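Local structure of putative immunoglobulin A1 protease (Bacteroides ovatus, 3N6Z) at residues A[127-132]-A[165-170]; A[157-162]-A[192-197]; A[225-230]-A[260-265]. The protein is of unproven function but is a putative immunoglobulin A1 protease, a hydrolase that would cleave peptide bonds in that antibody. All blocks are in the same frame, centred on the assembly; numbering follows the deposited sequence. Where two conformers were deposited one is given.

Contact 1. Residues A[127-132]-A[165-170]; sequences CGDCRN and TGRIVN
Residues Gly128 to Arg131 pair with Gly166 to Val169 as parallel strands on successive coils of a solenoid, as in a parallel beta-helix. The short strand axes lie 4.8 Å apart, and their directions differ by 10°. The backbone bonds run from Gly128 N to Thr165 O, Arg167 N to Gly128 O, Cys130 N to Arg167 O, Val169 N to Cys130 O and Asn132 N to Val169 O. On one face Arg167 grips Asp129 side-on. Arg167 NE meets Asp129 OD2 at 2.9 Å, on the syn side but tilted out of the carboxylate plane, and Arg167 NH2 meets Asp129 OD1, also at 2.9 Å, from above that plane. The two flat groups are turned 51° against each other. The Arg167 chain bends at chi3 (-67°), which turns NE to Asp129 OD2. Arg167 NH1 donates to Thr165 OG1 at 2.9 Å and also to Glu198 O, which together fix its rotation. A water donates to Asp129 OD2 at 2.7 Å. An alanine in place of Arg167 would probably leave the Asp129 carboxylate without its opposite charge and Thr165 OG1 without this donor. On the other face Cys130 CB rests 4.3 Å from Ile168 CG1, facing inward with buried side chains. At the far end Asn132 and Asn170 lie side by side and point the same way. Asn170 ND2 donates to Asn132 OD1 at 3.0 Å. The chain turns a corner at Asn132, and the hydrogen-bonded pair is consistent with a step of an asparagine ladder, as in beta-helices. Asn132 ND2 continues the polar run to Asp103. Strand 100-105 flanks 128-131 on its other edge, where Arg131 forms a salt bridge with Asp101. Strand 200-202 pairs with 166-169 on its far edge, and its Tyr200 touches Arg167 and Val169.

Contact 2. Residues A[157-162]-A[192-197]; sequences KDKGNG and NSYDGQ
Gly162 and Asp195 bring two irregular loops together with their CA atoms 4.7 Å apart, where a type I' beta turn runs from Tyr194 to Gln197. Asp195 OD2 takes the Gly162 N-H at 2.8 Å on its anti lone pair, and the bond is nearly straight at 166°. Gly162 sits tight against the turn, and a CB on it would clash with Asp195 O. At the other end Asn192 holds Asp158 twice. Its OD1 accepts from Asp158 N at 3.0 Å on a lone pair, in the carbonyl plane. Its ND2 donates to Asp158 OD1 at 2.9 Å, from above the carboxylate plane. The amide and carboxylate planes are 86° apart. Between these grips lies the Tyr194 ring. Lys159, modelled in two conformers, lays its backbone over one ring face, with N 3.6 Å above the plane and towards the rim. Asn161 O approaches the ring edge, 3.3 Å from Tyr194 CE1. The hydroxyl of Tyr194 bonds to Leu156 O, just before the first loop. The contact is thus polar at both ends and aromatic in the middle. Backbone N-H groups of one loop meet side-chain oxygens of the other, so the loops, which lack strand pairing, are joined mainly through side chains.

Contact 3. Residues A[225-230]-A[260-265]; sequences GRKVGV and SCDIAI. With SO4 (sulfate ion), chain C.
Lys227 NZ is gripped by several carbonyl oxygens where two successive coils of the solenoid meet. It donates to Asp262 O at 2.9 Å, nearly straight on to the carbonyl. It also donates to Val228 O at 2.8 Å, from above that carbonyl's plane, and to Gly231 O. The ammonium therefore ties the loop after strand 224-227 to the residues leading into strand 263-266, a joint between coils in a parallel beta-helix-like fold. The lysine chain bends at chi2 (65°) and chi4 (58°), and the second bend turns NZ back among these oxygens. On the way Lys227 CG passes 4.0 Å from Ile263 CB, crossing that side chain at a slant. Ile263 is buried and also packs on Leu190, Leu254 and Ile257. Asp262 OD1 lies 4.5 Å from Lys227 NZ, beyond salt-bridge range, though its charge would probably still help to hold the ammonium. That oxygen bonds to Gly231 N instead. The backbone adds one long bond, from Asp262 N to Gly229 O at 3.3 Å. It is straight, with 167° at the hydrogen, but the donor is tilted from the carbonyl plane. Val230 crosses Asp262 at about a right angle, and its CG2 meets Ser260 O. Arg226 takes no part in joining the segments. It extends its chain to a sulfate, probably from the crystallisation liquor, with NH1 on O4 and NH2 on O3. NH2 also forms a salt bridge with Asp258, and Val228 CG1 lies over one face of the guanidinium. Gly229 N is buried without a hydrogen-bond partner in the model, and Cys261 SG sits 3.2 Å from it.

How the contacts relate
The three contacts join coils along one solenoid. Contacts 1 and 2 interleave along the chain, and their centres are 15 Å apart. They meet at Thr165, whose OG1 lies 3.3 Å from Gln197 CB. That hydroxyl also bonds to Gly162 O, so it links the strand pair of contact 1 to the loop pair of contact 2. Contacts 2 and 3 have centres 14 Å apart and are joined through Asn192, whose ND2 probably donates to Val230 O at 2.9 Å. Contacts 1 and 3 do not touch, with nearest atoms about 9 Å apart. No active site is established here. Sulfate and glycerol lie near contacts 2 and 3, probably from the crystallisation liquor.

Contact 1. Residues A[127-132]-A[165-170]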
ATOM      1  N   CYS A 127       8.673   8.619   3.398  1.00  8.03           N
ATOM      2  CA  CYS A 127       9.139   9.017   4.705  1.00  7.16           C
ATOM      3  C   CYS A 127       8.263  10.193   5.096  1.00  6.54           C
ATOM      4  O   CYS A 127       8.343  11.246   4.488  1.00  8.77           O
ATOM      5  CB  CYS A 127      10.610   9.389   4.700  1.00  7.26           C
ATOM      6  SG  CYS A 127      11.718   8.083   4.191  1.00  9.14           S
ATOM      7  N   GLY A 128       7.369   9.960   6.050  1.00  7.61           N
ATOM      8  CA  GLY A 128       6.277  10.888   6.368  1.00  8.30           C
ATOM      9  C   GLY A 128       4.943  10.201   6.357  1.00  8.47           C
ATOM     10  O   GLY A 128       4.810   9.080   6.857  1.00  8.52           O
ATOM     11  N   ASP A 129       3.949  10.886   5.803  1.00  7.72           N
ATOM     12  CA  ASP A 129       2.560  10.454   5.915  1.00  7.84           C
ATOM     13  C   ASP A 129       1.828  10.629   4.586  1.00  8.40           C
ATOM     14  O   ASP A 129       1.998  11.658   3.904  1.00  8.35           O
ATOM     15  CB  ASP A 129       1.794  11.270   6.975  1.00  8.41           C
ATOM     16  CG  ASP A 129       2.221  10.961   8.392  1.00  9.64           C
ATOM     17  OD1 ASP A 129       3.205  11.557   8.875  1.00 11.74           O
ATOM     18  OD2 ASP A 129       1.593  10.055   8.971  1.00 11.07           O
ATOM     19  N   CYS A 130       0.970   9.674   4.264  1.00  7.81           N
ATOM     20  CA  CYS A 130      -0.008   9.827   3.210  1.00  7.11           C
ATOM     21  C   CYS A 130      -1.351   9.449   3.812  1.00  6.54           C
ATOM     22  O   CYS A 130      -1.494   8.344   4.381  1.00  8.41           O
ATOM     23  CB  CYS A 130       0.334   8.924   2.036  1.00  7.53           C
ATOM     24  SG  CYS A 130      -0.867   8.964   0.685  1.00  9.21           S
ATOM     25  N   ARG A 131      -2.343  10.321   3.674  1.00  7.22           N
ATOM     26  CA  ARG A 131      -3.653  10.075   4.237  0.50  7.50           C
ATOM     27  C   ARG A 131      -4.755  10.553   3.322  1.00  7.60           C
ATOM     28  O   ARG A 131      -4.583  11.502   2.547  1.00  8.45           O
ATOM     29  CB  ARG A 131      -3.799  10.733   5.616  0.50  8.16           C
ATOM     30  CG  ARG A 131      -3.652  12.260   5.616  0.50  7.82           C
ATOM     31  CD  ARG A 131      -3.613  12.842   7.065  0.50 11.19           C
ATOM     32  NE  ARG A 131      -3.228  14.254   7.102  0.50 12.70           N
ATOM     33  CZ  ARG A 131      -2.023  14.697   6.747  0.50 15.42           C
ATOM     34  NH1 ARG A 131      -1.127  13.851   6.258  0.50 16.21           N
ATOM     35  NH2 ARG A 131      -1.740  15.997   6.795  0.50 16.13           N
ATOM     36  N   ASN A 132      -5.906   9.919   3.470  1.00  7.67           N
ATOM     37  CA  ASN A 132      -7.140  10.394   2.864  1.00  8.21           C
ATOM     38  C   ASN A 132      -7.092  10.527   1.335  1.00  7.09           C
ATOM     39  O   ASN A 132      -7.635  11.485   0.783  1.00  7.88           O
ATOM     40  CB  ASN A 132      -7.603  11.721   3.491  1.00  9.17           C
ATOM     41  CG  ASN A 132      -7.559  11.710   5.009  1.00 10.22           C
ATOM     42  OD1 ASN A 132      -8.025  10.761   5.629  1.00 10.99           O
ATOM     43  ND2 ASN A 132      -6.999  12.772   5.606  1.00 13.42           N
ATOM     44  N   THR A 165      10.492   7.009   9.179  1.00 10.09           N
ATOM     45  CA  THR A 165       9.353   6.085   9.190  1.00  9.70           C
ATOM     46  C   THR A 165       8.264   6.647   8.267  1.00  8.82           C
ATOM     47  O   THR A 165       8.290   7.815   7.880  1.00  8.52           O
ATOM     48  CB  THR A 165       8.774   5.892  10.634  1.00  9.64           C
ATOM     49  OG1 THR A 165       8.335   7.179  11.130  1.00  9.44           O
ATOM     50  CG2 THR A 165       9.821   5.294  11.591  1.00 10.23           C
ATOM     51  N   GLY A 166       7.321   5.808   7.908  1.00  7.96           N
ATOM     52  CA  GLY A 166       6.224   6.208   7.026  1.00  7.26           C
ATOM     53  C   GLY A 166       4.910   5.570   7.375  1.00  7.72           C
ATOM     54  O   GLY A 166       4.882   4.435   7.826  1.00  7.50           O
ATOM     55  N   ARG A 167       3.812   6.312   7.167  1.00  7.42           N
ATOM     56  CA  ARG A 167       2.475   5.846   7.490  1.00  7.27           C
ATOM     57  C   ARG A 167       1.522   6.148   6.335  1.00  7.89           C
ATOM     58  O   ARG A 167       1.584   7.241   5.735  1.00  7.75           O
ATOM     59  CB  ARG A 167       1.966   6.527   8.737  1.00  8.40           C
ATOM     60  CG  ARG A 167       2.781   6.171   9.981  1.00  8.39           C
ATOM     61  CD  ARG A 167       2.707   7.217  11.069  1.00  8.42           C
ATOM     62  NE  ARG A 167       3.366   8.457  10.647  1.00  7.77           N
ATOM     63  CZ  ARG A 167       4.690   8.645  10.598  1.00  7.87           C
ATOM     64  NH1 ARG A 167       5.524   7.725  11.036  1.00 10.56           N
ATOM     65  NH2 ARG A 167       5.174   9.774  10.086  1.00  8.96           N
ATOM     66  N   ILE A 168       0.639   5.195   6.062  1.00  8.17           N
ATOM     67  CA  ILE A 168      -0.441   5.344   5.089  1.00  6.81           C
ATOM     68  C   ILE A 168      -1.726   5.051   5.836  1.00  7.76           C
ATOM     69  O   ILE A 168      -1.915   3.948   6.373  1.00  8.47           O
ATOM     70  CB  ILE A 168      -0.279   4.418   3.863  1.00  6.89           C
ATOM     71  CG1 ILE A 168       0.985   4.820   3.081  1.00  7.47           C
ATOM     72  CG2 ILE A 168      -1.539   4.472   2.979  1.00  8.54           C
ATOM     73  CD1 ILE A 168       1.345   3.873   1.919  1.00  9.39           C
ATOM     74  N   VAL A 169      -2.644   6.025   5.861  1.00  7.20           N
ATOM     75  CA  VAL A 169      -3.841   5.963   6.688  0.60  8.45           C
ATOM     76  C   VAL A 169      -5.067   6.452   5.871  1.00  7.32           C
ATOM     77  O   VAL A 169      -5.001   7.505   5.210  1.00  8.22           O
ATOM     78  CB  VAL A 169      -3.630   6.802   7.978  0.60  8.67           C
ATOM     79  CG1 VAL A 169      -4.836   6.736   8.874  0.60  8.41           C
ATOM     80  CG2 VAL A 169      -2.377   6.313   8.733  0.60 12.64           C
ATOM     81  N   ASN A 170      -6.184   5.746   5.975  1.00  7.83           N
ATOM     82  CA  ASN A 170      -7.424   6.169   5.308  1.00  8.49           C
ATOM     83  C   ASN A 170      -7.220   6.311   3.796  1.00  7.61           C
ATOM     84  O   ASN A 170      -7.619   7.316   3.195  1.00  8.34           O
ATOM     85  CB  ASN A 170      -8.007   7.480   5.867  1.00  7.79           C
ATOM     86  CG  ASN A 170      -8.063   7.540   7.364  1.00 10.69           C
ATOM     87  OD1 ASN A 170      -8.219   6.545   8.071  1.00 10.85           O
ATOM     88  ND2 ASN A 170      -7.924   8.767   7.872  1.00 13.38           N
TER
HETATM   89  O   HOH W   1      -0.556   8.942   7.732  1.00 24.90           O

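Contact 2. Residues A[157-162]-A[192-197]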
ATOM      1  N   LYS A 157      14.226   1.222   6.829  1.00 10.89           N
ATOM      2  CA  LYS A 157      14.497   0.285   7.930  1.00 12.36           C
ATOM      3  C   LYS A 157      15.616   0.810   8.844  1.00 12.92           C
ATOM      4  O   LYS A 157      16.703   1.169   8.361  1.00 13.00           O
ATOM      5  CB  LYS A 157      14.928  -1.058   7.371  1.00 14.09           C
ATOM      6  CG  LYS A 157      15.047  -2.149   8.421  1.00 18.53           C
ATOM      7  CD  LYS A 157      15.594  -3.434   7.818  1.00 21.28           C
ATOM      8  CE  LYS A 157      17.086  -3.346   7.591  1.00 26.51           C
ATOM      9  NZ  LYS A 157      17.672  -4.608   7.036  1.00 28.72           N
ATOM     10  N   ASP A 158      15.358   0.817  10.151  1.00 13.46           N
ATOM     11  CA  ASP A 158      16.433   0.971  11.167  1.00 15.64           C
ATOM     12  C   ASP A 158      17.310   2.209  10.923  1.00 15.40           C
ATOM     13  O   ASP A 158      18.545   2.112  10.906  1.00 17.31           O
ATOM     14  CB  ASP A 158      17.319  -0.292  11.189  1.00 17.27           C
ATOM     15  CG  ASP A 158      16.602  -1.528  11.698  1.00 20.66           C
ATOM     16  OD1 ASP A 158      15.731  -1.370  12.542  1.00 22.61           O
ATOM     17  OD2 ASP A 158      16.981  -2.646  11.271  1.00 25.82           O
ATOM     18  N   LYS A 159      16.664   3.342  10.733  0.60 13.91           N
ATOM     19  CA  LYS A 159      17.354   4.602  10.668  0.60 14.12           C
ATOM     20  C   LYS A 159      17.436   5.196  12.079  0.60 14.45           C
ATOM     21  O   LYS A 159      16.769   4.757  13.022  0.60 16.23           O
ATOM     22  CB  LYS A 159      16.697   5.532   9.648  0.60 15.02           C
ATOM     23  CG  LYS A 159      16.588   4.924   8.235  0.60 14.40           C
ATOM     24  CD  LYS A 159      17.957   4.442   7.696  0.60 16.58           C
ATOM     25  CE  LYS A 159      17.923   4.054   6.244  0.60 20.68           C
ATOM     26  NZ  LYS A 159      19.317   3.751   5.745  0.60 24.24           N
ATOM     27  N   GLY A 160      18.282   6.201  12.214  0.60 16.00           N
ATOM     28  CA  GLY A 160      18.482   6.851  13.503  0.60 17.60           C
ATOM     29  C   GLY A 160      17.484   7.957  13.758  0.60 17.98           C
ATOM     30  O   GLY A 160      17.438   8.501  14.835  0.60 19.12           O
ATOM     31  N   ASN A 161      16.701   8.302  12.742  1.00 17.42           N
ATOM     32  CA  ASN A 161      15.849   9.466  12.761  1.00 15.49           C
ATOM     33  C   ASN A 161      14.432   9.002  12.417  1.00 12.58           C
ATOM     34  O   ASN A 161      14.170   8.552  11.293  1.00 12.72           O
ATOM     35  CB  ASN A 161      16.384  10.428  11.711  1.00 17.30           C
ATOM     36  CG  ASN A 161      15.481  11.591  11.428  1.00 20.30           C
ATOM     37  OD1 ASN A 161      14.458  11.853  12.107  1.00 18.26           O
ATOM     38  ND2 ASN A 161      15.889  12.356  10.394  1.00 23.93           N
ATOM     39  N   GLY A 162      13.521   9.155  13.368  1.00 12.71           N
ATOM     40  CA  GLY A 162      12.135   8.720  13.228  1.00 12.53           C
ATOM     41  C   GLY A 162      11.383   9.381  12.099  1.00 10.77           C
ATOM     42  O   GLY A 162      10.336   8.878  11.655  1.00 11.54           O
ATOM     43  N   ASN A 192       9.844  -0.238   9.551  1.00  8.40           N
ATOM     44  CA  ASN A 192       9.682  -0.471  10.977  1.00  9.37           C
ATOM     45  C   ASN A 192       9.581   0.801  11.799  1.00  9.08           C
ATOM     46  O   ASN A 192       9.305   1.903  11.263  1.00 10.35           O
ATOM     47  CB  ASN A 192      10.725  -1.491  11.472  1.00  9.31           C
ATOM     48  CG  ASN A 192      12.136  -0.931  11.553  1.00  9.70           C
ATOM     49  OD1 ASN A 192      12.585  -0.193  10.640  1.00 11.19           O
ATOM     50  ND2 ASN A 192      12.842  -1.271  12.627  1.00 11.50           N
ATOM     51  N   SER A 193       9.791   0.675  13.103  1.00 10.75           N
ATOM     52  CA  SER A 193       9.503   1.737  14.057  1.00 11.00           C
ATOM     53  C   SER A 193      10.733   1.960  14.899  1.00 11.61           C
ATOM     54  O   SER A 193      11.351   0.998  15.334  1.00 13.63           O
ATOM     55  CB  SER A 193       8.315   1.326  14.934  1.00 10.65           C
ATOM     56  OG  SER A 193       7.190   1.064  14.096  1.00 11.54           O
ATOM     57  N   TYR A 194      11.060   3.225  15.126  1.00 12.20           N
ATOM     58  CA  TYR A 194      12.265   3.620  15.866  1.00 12.60           C
ATOM     59  C   TYR A 194      12.184   5.115  16.154  1.00 11.75           C
ATOM     60  O   TYR A 194      11.407   5.840  15.550  1.00 12.19           O
ATOM     61  CB  TYR A 194      13.546   3.295  15.062  1.00 12.58           C
ATOM     62  CG  TYR A 194      13.445   3.667  13.598  1.00 12.63           C
ATOM     63  CD1 TYR A 194      13.713   4.945  13.178  1.00 12.73           C
ATOM     64  CD2 TYR A 194      13.071   2.734  12.648  1.00 11.80           C
ATOM     65  CE1 TYR A 194      13.602   5.312  11.854  1.00 12.61           C
ATOM     66  CE2 TYR A 194      12.938   3.088  11.307  1.00 10.74           C
ATOM     67  CZ  TYR A 194      13.220   4.394  10.910  1.00 11.06           C
ATOM     68  OH  TYR A 194      13.093   4.744   9.577  1.00 12.83           O
ATOM     69  N   ASP A 195      12.971   5.560  17.134  1.00 13.19           N
ATOM     70  CA  ASP A 195      13.123   6.968  17.477  1.00 13.06           C
ATOM     71  C   ASP A 195      11.781   7.678  17.684  1.00 13.18           C
ATOM     72  O   ASP A 195      11.582   8.800  17.224  1.00 15.98           O
ATOM     73  CB  ASP A 195      13.992   7.671  16.441  1.00 13.81           C
ATOM     74  CG  ASP A 195      14.378   9.080  16.830  1.00 16.23           C
ATOM     75  OD1 ASP A 195      14.743   9.310  18.011  1.00 18.05           O
ATOM     76  OD2 ASP A 195      14.315   9.975  15.960  1.00 15.54           O
ATOM     77  N   GLY A 196      10.861   7.017  18.400  1.00 13.53           N
ATOM     78  CA  GLY A 196       9.600   7.626  18.772  1.00 14.70           C
ATOM     79  C   GLY A 196       8.511   7.682  17.716  1.00 13.76           C
ATOM     80  O   GLY A 196       7.452   8.272  17.965  1.00 16.42           O
ATOM     81  N   GLN A 197       8.769   7.097  16.546  1.00 12.00           N
ATOM     82  CA  GLN A 197       7.793   7.068  15.454  1.00 11.12           C
ATOM     83  C   GLN A 197       7.616   5.650  14.949  1.00 11.27           C
ATOM     84  O   GLN A 197       8.439   4.754  15.208  1.00 12.06           O
ATOM     85  CB  GLN A 197       8.235   8.013  14.334  1.00 12.07           C
ATOM     86  CG  GLN A 197       8.270   9.482  14.769  1.00 12.16           C
ATOM     87  CD  GLN A 197       8.456  10.429  13.611  1.00 12.30           C
ATOM     88  OE1 GLN A 197       7.675  10.393  12.660  1.00 12.99           O
ATOM     89  NE2 GLN A 197       9.476  11.299  13.688  1.00 13.18           N
TER

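Contact 3. Residues A[225-230]-A[260-265]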
ATOM      1  N   GLY A 225       3.645  -6.385   0.281  1.00  7.62           N
ATOM      2  CA  GLY A 225       4.397  -7.575  -0.092  1.00  8.24           C
ATOM      3  C   GLY A 225       5.264  -8.157   0.992  1.00  7.89           C
ATOM      4  O   GLY A 225       5.224  -9.377   1.250  1.00  8.46           O
ATOM      5  N   ARG A 226       6.024  -7.292   1.652  1.00  8.21           N
ATOM      6  CA  ARG A 226       7.106  -7.690   2.524  1.00  8.78           C
ATOM      7  C   ARG A 226       7.158  -6.754   3.732  1.00  8.22           C
ATOM      8  O   ARG A 226       6.879  -5.568   3.605  1.00  9.79           O
ATOM      9  CB  ARG A 226       8.407  -7.630   1.704  1.00  9.61           C
ATOM     10  CG  ARG A 226       9.693  -7.974   2.428  1.00 10.24           C
ATOM     11  CD  ARG A 226      10.864  -7.679   1.503  1.00 11.49           C
ATOM     12  NE  ARG A 226      12.129  -8.000   2.163  1.00 13.08           N
ATOM     13  CZ  ARG A 226      13.310  -7.532   1.775  1.00 16.63           C
ATOM     14  NH1 ARG A 226      13.417  -6.798   0.670  1.00 18.49           N
ATOM     15  NH2 ARG A 226      14.396  -7.832   2.495  1.00 19.03           N
ATOM     16  N   LYS A 227       7.572  -7.291   4.866  1.00  8.60           N
ATOM     17  CA  LYS A 227       7.830  -6.545   6.095  1.00  7.54           C
ATOM     18  C   LYS A 227       9.283  -6.712   6.517  1.00  8.60           C
ATOM     19  O   LYS A 227       9.757  -7.851   6.672  1.00  8.40           O
ATOM     20  CB  LYS A 227       6.914  -7.072   7.206  1.00  8.81           C
ATOM     21  CG  LYS A 227       7.157  -6.442   8.565  1.00  8.27           C
ATOM     22  CD  LYS A 227       6.827  -4.947   8.620  1.00  8.35           C
ATOM     23  CE  LYS A 227       6.986  -4.336  10.014  1.00  9.36           C
ATOM     24  NZ  LYS A 227       8.348  -4.487  10.597  1.00  9.59           N
ATOM     25  N   VAL A 228       9.945  -5.583   6.749  1.00  9.22           N
ATOM     26  CA  VAL A 228      11.314  -5.537   7.232  1.00  9.29           C
ATOM     27  C   VAL A 228      11.412  -4.823   8.572  1.00  9.98           C
ATOM     28  O   VAL A 228      10.548  -3.997   8.913  1.00  9.65           O
ATOM     29  CB  VAL A 228      12.286  -4.914   6.199  1.00  9.00           C
ATOM     30  CG1 VAL A 228      12.218  -5.722   4.875  1.00  9.58           C
ATOM     31  CG2 VAL A 228      12.037  -3.433   5.981  1.00  9.85           C
ATOM     32  N   GLY A 229      12.468  -5.142   9.316  1.00  9.55           N
ATOM     33  CA  GLY A 229      12.699  -4.586  10.629  1.00 10.35           C
ATOM     34  C   GLY A 229      11.763  -5.080  11.734  1.00  9.65           C
ATOM     35  O   GLY A 229      10.745  -5.749  11.498  1.00 10.65           O
ATOM     36  N   VAL A 230      12.122  -4.716  12.969  1.00 11.10           N
ATOM     37  CA  VAL A 230      11.341  -4.986  14.154  1.00 11.49           C
ATOM     38  C   VAL A 230      10.505  -3.751  14.481  1.00 11.28           C
ATOM     39  O   VAL A 230      11.035  -2.630  14.520  1.00 11.26           O
ATOM     40  CB  VAL A 230      12.258  -5.411  15.358  1.00 11.25           C
ATOM     41  CG1 VAL A 230      11.484  -5.482  16.650  1.00 13.46           C
ATOM     42  CG2 VAL A 230      12.895  -6.771  15.067  1.00 14.00           C
ATOM     43  N   SER A 260      14.116 -12.651  11.420  1.00 13.80           N
ATOM     44  CA  SER A 260      14.568 -11.764  12.504  1.00 15.99           C
ATOM     45  C   SER A 260      13.795 -10.458  12.595  1.00 13.97           C
ATOM     46  O   SER A 260      14.200  -9.547  13.339  1.00 17.41           O
ATOM     47  CB  SER A 260      16.072 -11.478  12.416  1.00 17.96           C
ATOM     48  OG  SER A 260      16.775 -12.694  12.470  1.00 21.69           O
ATOM     49  N   CYS A 261      12.630 -10.408  11.924  1.00 12.53           N
ATOM     50  CA  CYS A 261      11.788  -9.212  11.906  1.00 11.86           C
ATOM     51  C   CYS A 261      10.428  -9.557  12.484  1.00 10.70           C
ATOM     52  O   CYS A 261      10.185 -10.694  12.905  1.00 12.24           O
ATOM     53  CB  CYS A 261      11.689  -8.669  10.477  1.00 12.66           C
ATOM     54  SG  CYS A 261      13.292  -8.189   9.818  1.00 15.33           S
ATOM     55  N   ASP A 262       9.522  -8.592  12.544  1.00 10.89           N
ATOM     56  CA  ASP A 262       8.206  -8.880  13.094  1.00 10.06           C
ATOM     57  C   ASP A 262       7.170  -7.933  12.490  1.00 10.06           C
ATOM     58  O   ASP A 262       7.484  -7.023  11.700  1.00 10.01           O
ATOM     59  CB  ASP A 262       8.218  -8.867  14.648  1.00  9.61           C
ATOM     60  CG  ASP A 262       8.314  -7.502  15.275  1.00 11.48           C
ATOM     61  OD1 ASP A 262       8.180  -6.467  14.589  1.00 12.80           O
ATOM     62  OD2 ASP A 262       8.539  -7.478  16.515  1.00 16.00           O
ATOM     63  N   ILE A 263       5.921  -8.176  12.862  1.00  9.57           N
ATOM     64  CA  ILE A 263       4.790  -7.310  12.560  1.00  8.72           C
ATOM     65  C   ILE A 263       3.685  -7.631  13.535  1.00  9.36           C
ATOM     66  O   ILE A 263       3.611  -8.740  14.053  1.00 10.27           O
ATOM     67  CB  ILE A 263       4.238  -7.553  11.085  1.00  8.75           C
ATOM     68  CG1 ILE A 263       3.451  -6.330  10.580  1.00 10.00           C
ATOM     69  CG2 ILE A 263       3.467  -8.875  10.925  1.00 10.32           C
ATOM     70  CD1 ILE A 263       3.093  -6.374   9.079  1.00  9.02           C
ATOM     71  N   ALA A 264       2.781  -6.678  13.713  1.00  9.16           N
ATOM     72  CA  ALA A 264       1.445  -6.944  14.271  1.00  8.90           C
ATOM     73  C   ALA A 264       0.441  -6.685  13.147  1.00  9.28           C
ATOM     74  O   ALA A 264       0.541  -5.689  12.445  1.00  9.74           O
ATOM     75  CB  ALA A 264       1.143  -6.048  15.513  1.00 11.05           C
ATOM     76  N   ILE A 265      -0.497  -7.601  12.996  1.00  9.79           N
ATOM     77  CA  ILE A 265      -1.643  -7.408  12.098  1.00  9.17           C
ATOM     78  C   ILE A 265      -2.879  -7.611  12.975  1.00 10.16           C
ATOM     79  O   ILE A 265      -3.088  -8.687  13.561  1.00 10.91           O
ATOM     80  CB  ILE A 265      -1.686  -8.333  10.862  1.00  8.95           C
ATOM     81  CG1 ILE A 265      -0.377  -8.248  10.068  1.00 10.01           C
ATOM     82  CG2 ILE A 265      -2.899  -7.973   9.967  1.00 10.36           C
ATOM     83  CD1 ILE A 265      -0.328  -9.124   8.852  1.00 10.26           C
TER
HETATM   84  S   SO4 C   2      17.238  -6.132   0.954  0.50 40.46           S
HETATM   85  O1  SO4 C   2      17.949  -4.887   0.660  0.50 41.48           O
HETATM   86  O2  SO4 C   2      18.087  -7.292   0.708  0.50 42.34           O
HETATM   87  O3  SO4 C   2      16.841  -6.129   2.357  0.50 42.25           O
HETATM   88  O4  SO4 C   2      16.089  -6.195   0.067  0.50 37.09           O